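Long-range contacts in hypothetical protein (Plasmodium falciparum, PDB 1ZSO), which is of unknown function but belongs to the eukaryotic UPF0587 family, for which zinc binding has been inferred: residues I16-E21 / V154-L159; E21-L26 / F123-T128; L26-E31 / N89-E94; P119-I124 / N137-N142. All blocks are in the same frame, centred on the assembly; numbering follows the deposited sequence.

Overall arrangement
All four contacts tie together an all-beta chain built round two antiparallel sheets. Interaction 1 pairs neighbouring strands of the six-stranded sheet, whereas interactions 2 and 3 flank strand 23-27 in the four-stranded sheet and share Leu26. Interaction 4 is irregular: a turn closes over the beginning of strand 123-127, which interaction 2 also uses. Interaction 3 is the most buried and brings two cysteines together; the other three are partly buried, with charged or polar groups on the solvent side and apolar groups inside. The inner layers meet where Ile156 of interaction 1 packs on Val125 of interaction 2, and where Leu26 touches Leu138 of interaction 4.

Interaction 1 (I16-E21 / V154-L159); sequences IKAELE and VGIYNL
Glu19 and Tyr157 form a hydrogen-bonded antiparallel pair, Leu20 and Ile156 a non-hydrogen-bonded one, and Glu21 and Gly155 a second hydrogen-bonded one, with the two strand axes 4.8 Å apart at their closest. This is a regular ladder inside the six-stranded antiparallel sheet, joining the adjacent interior strands 9-21 and 152-163. Glu19 N reaches Tyr157 O at 2.9 Å, and Tyr157 N returns the bond to Glu19 O; two residues on, Glu21 and Gly155 exchange a second pair, with Gly155 N 2.9 Å from Glu21 O.

On the face carrying Glu19 and Tyr157, the two side chains cross, their carboxylate and ring planes turned 52° apart. The ring of Tyr157 lies over Gly155, which has no side chain there. Its chi1 of -66° sets CG beside the backbone N. Glu19 O lies at the ring edge, in its plane, while Glu21 CB approaches CE2 obliquely at 4.2 Å.

The other face is apolar. Leu20 and Ile156 run side by side and point the same way, meeting through CD2 and CG1 at 4.0 Å. CG2 of Ile156 turns instead to Ala18 CB, and beyond the pair Ile156 packs on Val23 and Leu26 of the other sheet. The chain bends at Asn158, after which the methyl CD1 of Leu159 comes to 4.0 Å from Ala18 CB and 4.2 Å from Ile16 CB.

Interaction 2 (E21-L26 / F123-T128); sequences ENVKRL and FIVEDT
Arg25 and Glu126 cross on the outer face of the sheet, their guanidinium and carboxylate planes 63° apart. The arginine grips side-on, with both NE and NH2 directed at the single oxygen OE1, which lies in the guanidinium plane. NE meets OE1 at 3.1 Å and nearly along its C-O axis; the NH2 bond, at 3.3 Å, arrives from above the carboxylate plane. CG of Arg25 sits between the backbone N and the carbonyl carbon (chi1 53°), where it lies against Glu126 CB, and the chain then runs extended to NE. The guanidinium also makes a cation-pi contact with Phe27.

Beneath this salt bridge the backbones form a classic beta bulge between strands 23-27 and 123-127 of the four-stranded sheet. Lys24 and Arg25 both face Glu126, whose O accepts from Lys24 N at 2.9 Å and weakly from Arg25 N, while Glu126 N returns a bond to Arg25 O.

The opposite face is apolar. CD1 of Leu26 touches both Val125 CG2 and Phe123 CB, 3.7 Å from each, and meets the phenylalanine ring obliquely. CG1 of Val23 comes to Val125 CG1 with the two side chains at about a right angle. At the far end Thr128 N bonds to Asn22 O from well above the carbonyl plane. A water bonded to Thr128 OG1 lies doubtfully close to Asn22 OD1, the amide ND2 of Asn22 being held by Cys153 O.

Interaction 3 (L26-E31 / N89-E94); sequences LFCDDE and NSCSYE
Cys28 and Cys91 meet at the end of a short antiparallel pairing, a buried contact at the edge of the four-stranded sheet where strand 92-94 lies beside strand 23-27. Leu26 and Tyr93 are its hydrogen-bonded pair: Leu26 N reaches Tyr93 O and Tyr93 N reaches Leu26 O, both at 2.9 Å. Phe27 and Ser92 follow as a non-hydrogen-bonded pair, with Phe27 CB pressed to 3.2 Å from Cys91 O. The Tyr93 side chain leads away from Leu26 to bond through OH with Glu100 O and Ala18 N, linking this edge to strand 9-21.

Beyond the Phe27-Ser92 pair, Cys28 N makes a weak bond to Cys91 O, which a water also meets at 3.2 Å. The sulfur of Cys28 stands between its own backbone N and carbonyl carbon (chi1 49°), 3.7 Å from Cys91 CB and 3.9 Å from Cys91 SG, too long for a disulfide. Phe104 packs on both cysteines. Brought together from distant parts of the chain, they recall the paired Cys-X-X-Cys zinc sites of the family; but each segment has one cysteine, with a glutamate three residues on, and no metal is seen, so binding remains an inference.

Interaction 4 (P119-I124 / N137-N142); sequences PSNNFI and NLSDQN
Pro119 packs its ring against the turn opposite, CG lying 3.4 Å from Leu138 O and CB close by. Its own carbonyl oxygen faces Ser139, touching CB and CA at 3.4 Å, and a water bonded to Pro119 O at 3.1 Å also reaches Ser139 O weakly. Ser120 O then accepts the one direct hydrogen bond between the segments, from Leu138 N at 3.3 Å and nearly straight (165°).

Asn121 lies side by side with Asn137, their amide planes almost perpendicular, and its CB comes to 3.5 Å from Asn137 OD1. That oxygen is occupied within its own segment: it accepts from both Ser139 N and Ser139 OG, making an Asx turn that overlaps the start of the type I beta turn from Leu138 to Gln141. Glu75 of the second subunit packs on Asn121 and Asn137, which places this turn at the interface with that subunit.

Phe123, at the start of strand 123-127, offers a ring face to Leu138. The methyl CD1 of the leucine, anti to its CA (chi2 172°), sits 4.1 Å from the ring centroid in a CH-pi contact, offset toward the rim at CD2. Tyr32 also meets the Phe123 ring, with the two planes about 50° apart.

Interaction 1 (I16-E21 / V154-L159)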
loop_
_atom_site.group_PDB
_atom_site.type_symbol
_atom_site.label_atom_id
_atom_site.label_comp_id
_atom_site.label_asym_id
_atom_site.label_seq_id
_atom_site.Cartn_x
_atom_site.Cartn_y
_atom_site.Cartn_z
ATOM N N ILE B 16 11.596 19.201 -9.485
ATOM C CA ILE B 16 12.736 19.458 -8.652
ATOM C C ILE B 16 13.719 20.468 -9.256
ATOM O O ILE B 16 13.739 20.732 -10.470
ATOM C CB ILE B 16 13.495 18.160 -8.276
ATOM C CG1 ILE B 16 14.390 17.685 -9.416
ATOM C CG2 ILE B 16 12.532 17.051 -7.882
ATOM C CD1 ILE B 16 15.228 16.482 -8.997
ATOM N N LYS B 17 14.561 20.977 -8.359
ATOM C CA LYS B 17 15.613 21.953 -8.649
ATOM C C LYS B 17 16.753 21.688 -7.645
ATOM O O LYS B 17 16.519 21.478 -6.472
ATOM C CB LYS B 17 15.047 23.359 -8.463
ATOM C CG LYS B 17 16.011 24.497 -8.672
ATOM C CD LYS B 17 15.238 25.796 -8.529
ATOM C CE LYS B 17 16.121 26.967 -8.209
ATOM N NZ LYS B 17 15.286 28.258 -8.263
ATOM N N ALA B 18 17.984 21.681 -8.108
ATOM C CA ALA B 18 19.108 21.506 -7.200
ATOM C C ALA B 18 20.323 22.056 -7.893
ATOM O O ALA B 18 20.373 22.124 -9.132
ATOM C CB ALA B 18 19.326 20.028 -6.836
ATOM N N GLU B 19 21.258 22.494 -7.061
ATOM C CA GLU B 19 22.527 23.053 -7.494
ATOM C C GLU B 19 23.578 21.915 -7.543
ATOM O O GLU B 19 23.748 21.147 -6.574
ATOM C CB GLU B 19 22.885 24.210 -6.530
ATOM C CG GLU B 19 24.344 24.606 -6.444
ATOM C CD GLU B 19 24.543 25.879 -5.598
ATOM O OE1 GLU B 19 23.592 26.279 -4.880
ATOM O OE2 GLU B 19 25.642 26.482 -5.658
ATOM N N LEU B 20 24.239 21.806 -8.693
ATOM C CA LEU B 20 25.048 20.646 -9.025
ATOM C C LEU B 20 26.518 20.970 -9.077
ATOM O O LEU B 20 26.937 21.959 -9.669
ATOM C CB LEU B 20 24.651 20.063 -10.373
ATOM C CG LEU B 20 23.202 19.640 -10.541
ATOM C CD1 LEU B 20 22.973 19.071 -11.926
ATOM C CD2 LEU B 20 22.777 18.666 -9.435
ATOM N N GLU B 21 27.283 20.107 -8.423
ATOM C CA GLU B 21 28.727 20.175 -8.442
ATOM C C GLU B 21 29.254 18.835 -8.979
ATOM O O GLU B 21 29.145 17.792 -8.323
ATOM C CB GLU B 21 29.260 20.501 -7.040
ATOM C CG GLU B 21 30.762 20.291 -6.853
ATOM C CD GLU B 21 31.642 21.452 -7.333
ATOM O OE1 GLU B 21 31.129 22.401 -7.994
ATOM O OE2 GLU B 21 32.872 21.392 -7.027
ATOM N N VAL B 154 31.972 15.892 -5.421
ATOM C CA VAL B 154 30.707 15.743 -6.138
ATOM C C VAL B 154 29.576 16.065 -5.175
ATOM O O VAL B 154 29.542 15.547 -4.095
ATOM C CB VAL B 154 30.559 14.303 -6.625
ATOM C CG1 VAL B 154 29.349 14.167 -7.456
ATOM C CG2 VAL B 154 31.783 13.899 -7.394
ATOM N N GLY B 155 28.653 16.931 -5.560
ATOM C CA GLY B 155 27.656 17.429 -4.614
ATOM C C GLY B 155 26.298 17.781 -5.216
ATOM O O GLY B 155 26.171 18.123 -6.388
ATOM N N ILE B 156 25.273 17.668 -4.393
ATOM C CA ILE B 156 23.943 18.124 -4.750
ATOM C C ILE B 156 23.467 18.992 -3.588
ATOM O O ILE B 156 23.397 18.528 -2.434
ATOM C CB ILE B 156 22.968 16.938 -4.983
ATOM C CG1 ILE B 156 23.328 16.251 -6.296
ATOM C CG2 ILE B 156 21.489 17.434 -5.038
ATOM C CD1 ILE B 156 23.027 14.809 -6.303
ATOM N N TYR B 157 23.179 20.252 -3.894
ATOM C CA TYR B 157 22.903 21.237 -2.872
ATOM C C TYR B 157 21.544 21.858 -3.072
ATOM O O TYR B 157 21.060 22.003 -4.198
ATOM C CB TYR B 157 23.936 22.370 -2.941
ATOM C CG TYR B 157 25.352 21.963 -2.607
ATOM C CD1 TYR B 157 25.870 22.214 -1.343
ATOM C CD2 TYR B 157 26.169 21.333 -3.554
ATOM C CE1 TYR B 157 27.151 21.839 -1.010
ATOM C CE2 TYR B 157 27.480 20.927 -3.226
ATOM C CZ TYR B 157 27.961 21.191 -1.957
ATOM O OH TYR B 157 29.269 20.848 -1.591
ATOM N N ASN B 158 20.969 22.254 -1.950
ATOM C CA ASN B 158 19.765 23.016 -1.887
ATOM C C ASN B 158 18.737 22.358 -2.773
ATOM O O ASN B 158 18.250 22.971 -3.717
ATOM C CB ASN B 158 20.036 24.478 -2.289
ATOM C CG ASN B 158 18.817 25.407 -2.068
ATOM O OD1 ASN B 158 17.887 25.058 -1.355
ATOM N ND2 ASN B 158 18.849 26.598 -2.677
ATOM N N LEU B 159 18.432 21.092 -2.495
ATOM C CA LEU B 159 17.416 20.373 -3.291
ATOM C C LEU B 159 16.062 20.961 -2.931
ATOM O O LEU B 159 15.733 21.116 -1.745
ATOM C CB LEU B 159 17.464 18.847 -3.053
ATOM C CG LEU B 159 16.281 18.040 -3.617
ATOM C CD1 LEU B 159 16.275 17.971 -5.167
ATOM C CD2 LEU B 159 16.173 16.666 -2.983
#

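Interaction 2 (E21-L26 / F123-T128)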
loop_
_atom_site.group_PDB
_atom_site.type_symbol
_atom_site.label_atom_id
_atom_site.label_comp_id
_atom_site.label_asym_id
_atom_site.label_seq_id
_atom_site.Cartn_x
_atom_site.Cartn_y
_atom_site.Cartn_z
ATOM N N GLU B 21 27.283 20.107 -8.423
ATOM C CA GLU B 21 28.727 20.175 -8.442
ATOM C C GLU B 21 29.254 18.835 -8.979
ATOM O O GLU B 21 29.145 17.792 -8.323
ATOM C CB GLU B 21 29.260 20.501 -7.040
ATOM C CG GLU B 21 30.762 20.291 -6.853
ATOM C CD GLU B 21 31.642 21.452 -7.333
ATOM O OE1 GLU B 21 31.129 22.401 -7.994
ATOM O OE2 GLU B 21 32.872 21.392 -7.027
ATOM N N ASN B 22 29.779 18.864 -10.190
ATOM C CA ASN B 22 30.511 17.724 -10.719
ATOM C C ASN B 22 29.613 16.478 -10.854
ATOM O O ASN B 22 30.068 15.330 -10.812
ATOM C CB ASN B 22 31.770 17.498 -9.876
ATOM C CG ASN B 22 32.874 18.486 -10.222
ATOM O OD1 ASN B 22 32.810 19.139 -11.235
ATOM N ND2 ASN B 22 33.878 18.578 -9.404
ATOM N N VAL B 23 28.333 16.749 -11.069
ATOM C CA VAL B 23 27.301 15.725 -11.295
ATOM C C VAL B 23 26.835 15.711 -12.745
ATOM O O VAL B 23 26.567 16.738 -13.324
ATOM C CB VAL B 23 26.059 16.002 -10.407
ATOM C CG1 VAL B 23 24.910 15.089 -10.782
ATOM C CG2 VAL B 23 26.403 15.848 -8.936
ATOM N N LYS B 24 26.717 14.539 -13.334
ATOM C CA LYS B 24 26.266 14.468 -14.714
ATOM C C LYS B 24 24.748 14.250 -14.719
ATOM O O LYS B 24 24.008 14.858 -15.494
ATOM C CB LYS B 24 27.045 13.398 -15.496
ATOM C CG LYS B 24 26.474 13.095 -16.863
ATOM C CD LYS B 24 27.557 12.843 -17.900
ATOM C CE LYS B 24 26.995 13.095 -19.309
ATOM N NZ LYS B 24 28.023 13.457 -20.357
ATOM N N ARG B 25 24.279 13.426 -13.793
ATOM C CA ARG B 25 22.850 13.227 -13.626
ATOM C C ARG B 25 22.562 12.661 -12.257
ATOM O O ARG B 25 23.367 11.924 -11.675
ATOM C CB ARG B 25 22.263 12.302 -14.713
ATOM C CG ARG B 25 23.003 10.977 -14.842
ATOM C CD ARG B 25 22.176 9.865 -15.493
ATOM N NE ARG B 25 23.030 8.710 -15.792
ATOM C CZ ARG B 25 22.635 7.436 -15.910
ATOM N NH1 ARG B 25 21.362 7.068 -15.757
ATOM N NH2 ARG B 25 23.552 6.515 -16.191
ATOM N N LEU B 26 21.404 13.071 -11.757
ATOM C CA LEU B 26 20.778 12.530 -10.581
ATOM C C LEU B 26 19.574 11.794 -11.125
ATOM O O LEU B 26 18.928 12.279 -12.065
ATOM C CB LEU B 26 20.350 13.687 -9.675
ATOM C CG LEU B 26 19.412 13.463 -8.502
ATOM C CD1 LEU B 26 19.979 12.626 -7.306
ATOM C CD2 LEU B 26 18.978 14.826 -8.056
ATOM N N PHE B 123 18.360 7.462 -4.235
ATOM C CA PHE B 123 18.741 8.109 -5.499
ATOM C C PHE B 123 20.062 7.544 -5.961
ATOM O O PHE B 123 20.769 6.911 -5.203
ATOM C CB PHE B 123 18.845 9.623 -5.372
ATOM C CG PHE B 123 17.533 10.304 -5.195
ATOM C CD1 PHE B 123 16.757 10.612 -6.288
ATOM C CD2 PHE B 123 17.067 10.637 -3.926
ATOM C CE1 PHE B 123 15.541 11.232 -6.142
ATOM C CE2 PHE B 123 15.867 11.274 -3.768
ATOM C CZ PHE B 123 15.098 11.585 -4.892
ATOM N N ILE B 124 20.349 7.748 -7.236
ATOM C CA ILE B 124 21.560 7.297 -7.873
ATOM C C ILE B 124 22.139 8.566 -8.487
ATOM O O ILE B 124 21.409 9.422 -9.002
ATOM C CB ILE B 124 21.303 6.205 -8.946
ATOM C CG1 ILE B 124 20.431 5.084 -8.353
ATOM C CG2 ILE B 124 22.649 5.623 -9.518
ATOM C CD1 ILE B 124 20.024 3.991 -9.345
ATOM N N VAL B 125 23.454 8.709 -8.361
ATOM C CA VAL B 125 24.153 9.800 -8.996
ATOM C C VAL B 125 25.306 9.257 -9.842
ATOM O O VAL B 125 26.043 8.367 -9.418
ATOM C CB VAL B 125 24.697 10.763 -7.967
ATOM C CG1 VAL B 125 25.749 11.630 -8.593
ATOM C CG2 VAL B 125 23.556 11.582 -7.376
ATOM N N GLU B 126 25.431 9.797 -11.047
ATOM C CA GLU B 126 26.634 9.621 -11.859
ATOM C C GLU B 126 27.358 10.952 -11.814
ATOM O O GLU B 126 26.710 11.978 -11.943
ATOM C CB GLU B 126 26.295 9.270 -13.310
ATOM C CG GLU B 126 27.560 8.932 -14.144
ATOM C CD GLU B 126 27.244 8.443 -15.531
ATOM O OE1 GLU B 126 26.075 8.588 -15.950
ATOM O OE2 GLU B 126 28.166 7.905 -16.202
ATOM N N ASP B 127 28.679 10.945 -11.612
ATOM C CA ASP B 127 29.452 12.192 -11.674
ATOM C C ASP B 127 30.049 12.367 -13.063
ATOM O O ASP B 127 29.911 11.481 -13.890
ATOM C CB ASP B 127 30.521 12.275 -10.569
ATOM C CG ASP B 127 31.660 11.254 -10.734
ATOM O OD1 ASP B 127 31.998 10.817 -11.851
ATOM O OD2 ASP B 127 32.252 10.905 -9.704
ATOM N N THR B 128 30.687 13.510 -13.310
ATOM C CA THR B 128 31.129 13.866 -14.646
ATOM C C THR B 128 32.253 12.942 -15.153
ATOM O O THR B 128 32.489 12.848 -16.368
ATOM C CB THR B 128 31.583 15.354 -14.742
ATOM O OG1 THR B 128 32.539 15.643 -13.714
ATOM C CG2 THR B 128 30.370 16.310 -14.643
HETATM O O HOH W 1 32.829 18.563 -13.696
#

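Interaction 3 (L26-E31 / N89-E94)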
loop_
_atom_site.group_PDB
_atom_site.type_symbol
_atom_site.label_atom_id
_atom_site.label_comp_id
_atom_site.label_asym_id
_atom_site.label_seq_id
_atom_site.Cartn_x
_atom_site.Cartn_y
_atom_site.Cartn_z
ATOM N N LEU B 26 21.404 13.071 -11.757
ATOM C CA LEU B 26 20.778 12.530 -10.581
ATOM C C LEU B 26 19.574 11.794 -11.125
ATOM O O LEU B 26 18.928 12.279 -12.065
ATOM C CB LEU B 26 20.350 13.687 -9.675
ATOM C CG LEU B 26 19.412 13.463 -8.502
ATOM C CD1 LEU B 26 19.979 12.626 -7.306
ATOM C CD2 LEU B 26 18.978 14.826 -8.056
ATOM N N PHE B 27 19.296 10.604 -10.600
ATOM C CA PHE B 27 18.164 9.836 -11.088
ATOM C C PHE B 27 17.810 8.769 -10.107
ATOM O O PHE B 27 18.521 8.576 -9.122
ATOM C CB PHE B 27 18.430 9.228 -12.479
ATOM C CG PHE B 27 19.561 8.211 -12.535
ATOM C CD1 PHE B 27 20.881 8.601 -12.359
ATOM C CD2 PHE B 27 19.296 6.879 -12.845
ATOM C CE1 PHE B 27 21.904 7.684 -12.429
ATOM C CE2 PHE B 27 20.305 5.946 -12.908
ATOM C CZ PHE B 27 21.615 6.344 -12.707
ATOM N N CYS B 28 16.703 8.076 -10.372
ATOM C CA CYS B 28 16.338 6.913 -9.581
ATOM C C CYS B 28 15.842 5.742 -10.431
ATOM O O CYS B 28 15.578 5.896 -11.620
ATOM C CB CYS B 28 15.316 7.310 -8.549
ATOM S SG CYS B 28 13.952 8.259 -9.196
ATOM N N ASP B 29 15.753 4.562 -9.825
ATOM C CA ASP B 29 15.388 3.357 -10.557
ATOM C C ASP B 29 14.000 2.859 -10.132
ATOM O O ASP B 29 13.237 3.591 -9.523
ATOM C CB ASP B 29 16.463 2.282 -10.339
ATOM C CG ASP B 29 16.426 1.669 -8.926
ATOM O OD1 ASP B 29 16.754 0.462 -8.795
ATOM O OD2 ASP B 29 16.059 2.373 -7.947
ATOM N N ASP B 30 13.691 1.611 -10.459
ATOM C CA ASP B 30 12.396 1.002 -10.140
ATOM C C ASP B 30 12.215 0.731 -8.664
ATOM O O ASP B 30 11.086 0.641 -8.197
ATOM C CB ASP B 30 12.229 -0.307 -10.892
ATOM C CG ASP B 30 11.911 -0.103 -12.361
ATOM O OD1 ASP B 30 11.883 1.061 -12.806
ATOM O OD2 ASP B 30 11.683 -1.115 -13.071
ATOM N N GLU B 31 13.332 0.587 -7.951
ATOM C CA GLU B 31 13.348 0.415 -6.502
ATOM C C GLU B 31 12.978 1.722 -5.768
ATOM O O GLU B 31 12.663 1.700 -4.594
ATOM C CB GLU B 31 14.741 -0.071 -6.019
ATOM C CG GLU B 31 15.307 -1.326 -6.725
ATOM C CD GLU B 31 16.792 -1.643 -6.346
ATOM O OE1 GLU B 31 17.184 -1.425 -5.165
ATOM O OE2 GLU B 31 17.568 -2.132 -7.224
ATOM N N ASN B 89 12.724 9.788 -20.335
ATOM C CA ASN B 89 13.598 10.512 -19.398
ATOM C C ASN B 89 12.847 11.109 -18.195
ATOM O O ASN B 89 13.161 12.206 -17.729
ATOM C CB ASN B 89 14.376 11.601 -20.105
ATOM C CG ASN B 89 14.840 11.182 -21.481
ATOM O OD1 ASN B 89 15.764 10.371 -21.640
ATOM N ND2 ASN B 89 14.222 11.761 -22.493
ATOM N N SER B 90 11.867 10.375 -17.688
ATOM C CA SER B 90 11.319 10.652 -16.392
ATOM C C SER B 90 12.445 10.403 -15.380
ATOM O O SER B 90 13.403 9.682 -15.655
ATOM C CB SER B 90 10.120 9.711 -16.147
ATOM O OG SER B 90 9.368 10.030 -14.962
ATOM N N CYS B 91 12.343 11.030 -14.224
ATOM C CA CYS B 91 13.168 10.716 -13.086
ATOM C C CYS B 91 14.645 10.917 -13.323
ATOM O O CYS B 91 15.434 10.150 -12.791
ATOM C CB CYS B 91 12.945 9.269 -12.649
ATOM S SG CYS B 91 11.315 8.964 -12.004
ATOM N N SER B 92 15.008 11.941 -14.090
ATOM C CA SER B 92 16.392 12.289 -14.354
ATOM C C SER B 92 16.550 13.823 -14.284
ATOM O O SER B 92 15.687 14.552 -14.733
ATOM C CB SER B 92 16.812 11.766 -15.749
ATOM O OG SER B 92 18.228 11.719 -15.888
ATOM N N TYR B 93 17.646 14.295 -13.690
ATOM C CA TYR B 93 18.006 15.704 -13.650
ATOM C C TYR B 93 19.481 15.790 -13.995
ATOM O O TYR B 93 20.325 15.109 -13.432
ATOM C CB TYR B 93 17.717 16.236 -12.251
ATOM C CG TYR B 93 17.772 17.748 -12.031
ATOM C CD1 TYR B 93 16.715 18.557 -12.375
ATOM C CD2 TYR B 93 18.870 18.341 -11.391
ATOM C CE1 TYR B 93 16.750 19.906 -12.124
ATOM C CE2 TYR B 93 18.931 19.711 -11.146
ATOM C CZ TYR B 93 17.878 20.490 -11.515
ATOM O OH TYR B 93 17.923 21.859 -11.271
ATOM N N GLU B 94 19.802 16.614 -14.965
ATOM C CA GLU B 94 21.092 16.495 -15.612
ATOM C C GLU B 94 21.868 17.793 -15.467
ATOM O O GLU B 94 21.317 18.808 -15.077
ATOM C CB GLU B 94 20.868 16.081 -17.075
ATOM C CG GLU B 94 20.170 14.703 -17.193
ATOM C CD GLU B 94 19.309 14.541 -18.441
ATOM O OE1 GLU B 94 19.671 15.141 -19.492
ATOM O OE2 GLU B 94 18.279 13.805 -18.381
HETATM O O HOH W 2 15.934 7.511 -14.569
#

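Interaction 4 (P119-I124 / N137-N142)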
loop_
_atom_site.group_PDB
_atom_site.type_symbol
_atom_site.label_atom_id
_atom_site.label_comp_id
_atom_site.label_asym_id
_atom_site.label_seq_id
_atom_site.Cartn_x
_atom_site.Cartn_y
_atom_site.Cartn_z
ATOM N N PRO B 119 11.668 13.313 -0.559
ATOM C CA PRO B 119 12.742 12.568 -1.197
ATOM C C PRO B 119 13.288 11.532 -0.248
ATOM O O PRO B 119 13.357 11.770 0.969
ATOM C CB PRO B 119 13.809 13.632 -1.509
ATOM C CG PRO B 119 13.424 14.823 -0.768
ATOM C CD PRO B 119 11.953 14.749 -0.465
ATOM N N SER B 120 13.627 10.372 -0.796
ATOM C CA SER B 120 14.039 9.262 0.021
ATOM C C SER B 120 15.545 9.146 -0.117
ATOM O O SER B 120 16.210 10.111 -0.461
ATOM C CB SER B 120 13.283 7.982 -0.381
ATOM O OG SER B 120 13.596 7.590 -1.712
ATOM N N ASN B 121 16.094 7.981 0.178
ATOM C CA ASN B 121 17.535 7.796 0.034
ATOM C C ASN B 121 17.883 6.641 -0.867
ATOM O O ASN B 121 18.803 5.897 -0.590
ATOM C CB ASN B 121 18.215 7.679 1.408
ATOM C CG ASN B 121 17.263 7.241 2.486
ATOM O OD1 ASN B 121 16.817 8.061 3.310
ATOM N ND2 ASN B 121 16.913 5.949 2.482
ATOM N N ASN B 122 17.125 6.475 -1.942
ATOM C CA ASN B 122 17.531 5.535 -2.970
ATOM C C ASN B 122 17.803 6.268 -4.283
ATOM O O ASN B 122 17.531 5.738 -5.353
ATOM C CB ASN B 122 16.538 4.349 -3.271
ATOM C CG ASN B 122 15.413 4.161 -2.251
ATOM O OD1 ASN B 122 14.524 5.004 -2.081
ATOM N ND2 ASN B 122 15.377 2.976 -1.675
ATOM N N PHE B 123 18.360 7.462 -4.235
ATOM C CA PHE B 123 18.741 8.109 -5.499
ATOM C C PHE B 123 20.062 7.544 -5.961
ATOM O O PHE B 123 20.769 6.911 -5.203
ATOM C CB PHE B 123 18.845 9.623 -5.372
ATOM C CG PHE B 123 17.533 10.304 -5.195
ATOM C CD1 PHE B 123 16.757 10.612 -6.288
ATOM C CD2 PHE B 123 17.067 10.637 -3.926
ATOM C CE1 PHE B 123 15.541 11.232 -6.142
ATOM C CE2 PHE B 123 15.867 11.274 -3.768
ATOM C CZ PHE B 123 15.098 11.585 -4.892
ATOM N N ILE B 124 20.349 7.748 -7.236
ATOM C CA ILE B 124 21.560 7.297 -7.873
ATOM C C ILE B 124 22.139 8.566 -8.487
ATOM O O ILE B 124 21.409 9.422 -9.002
ATOM C CB ILE B 124 21.303 6.205 -8.946
ATOM C CG1 ILE B 124 20.431 5.084 -8.353
ATOM C CG2 ILE B 124 22.649 5.623 -9.518
ATOM C CD1 ILE B 124 20.024 3.991 -9.345
ATOM N N ASN B 137 21.358 9.893 -0.400
ATOM C CA ASN B 137 20.337 10.335 0.540
ATOM C C ASN B 137 20.032 11.793 0.340
ATOM O O ASN B 137 20.897 12.631 0.536
ATOM C CB ASN B 137 20.776 10.133 1.987
ATOM C CG ASN B 137 19.757 10.685 2.976
ATOM O OD1 ASN B 137 18.607 10.965 2.592
ATOM N ND2 ASN B 137 20.158 10.827 4.264
ATOM N N LEU B 138 18.800 12.087 -0.046
ATOM C CA LEU B 138 18.411 13.471 -0.257
ATOM C C LEU B 138 17.220 13.829 0.623
ATOM O O LEU B 138 16.608 14.863 0.434
ATOM C CB LEU B 138 18.161 13.769 -1.747
ATOM C CG LEU B 138 19.399 13.752 -2.649
ATOM C CD1 LEU B 138 19.054 13.864 -4.143
ATOM C CD2 LEU B 138 20.354 14.857 -2.324
ATOM N N SER B 139 16.924 13.003 1.615
ATOM C CA SER B 139 15.884 13.366 2.540
ATOM C C SER B 139 16.225 14.665 3.261
ATOM O O SER B 139 15.314 15.397 3.634
ATOM C CB SER B 139 15.571 12.247 3.551
ATOM O OG SER B 139 16.573 12.120 4.528
ATOM N N ASP B 140 17.512 14.972 3.440
ATOM C CA ASP B 140 17.919 16.254 4.047
ATOM C C ASP B 140 18.283 17.350 2.998
ATOM O O ASP B 140 18.810 18.422 3.350
ATOM C CB ASP B 140 19.092 16.031 5.003
ATOM C CG ASP B 140 20.222 15.270 4.358
ATOM O OD1 ASP B 140 20.292 15.200 3.082
ATOM O OD2 ASP B 140 21.025 14.693 5.139
ATOM N N GLN B 141 18.026 17.030 1.721
ATOM C CA GLN B 141 18.026 17.968 0.604
ATOM C C GLN B 141 19.413 18.264 0.059
ATOM O O GLN B 141 19.572 19.122 -0.813
ATOM C CB GLN B 141 17.306 19.266 0.981
ATOM C CG GLN B 141 15.781 19.206 0.876
ATOM C CD GLN B 141 15.082 18.604 2.087
ATOM O OE1 GLN B 141 14.117 17.833 1.937
ATOM N NE2 GLN B 141 15.535 18.962 3.287
ATOM N N ASN B 142 20.426 17.551 0.567
ATOM C CA ASN B 142 21.834 17.899 0.300
ATOM C C ASN B 142 22.647 16.594 0.333
ATOM O O ASN B 142 22.401 15.709 1.152
ATOM C CB ASN B 142 22.410 18.891 1.343
ATOM C CG ASN B 142 21.782 20.287 1.280
ATOM O OD1 ASN B 142 22.184 21.149 0.462
ATOM N ND2 ASN B 142 20.828 20.541 2.174
HETATM O O HOH W 3 12.434 13.613 3.330
#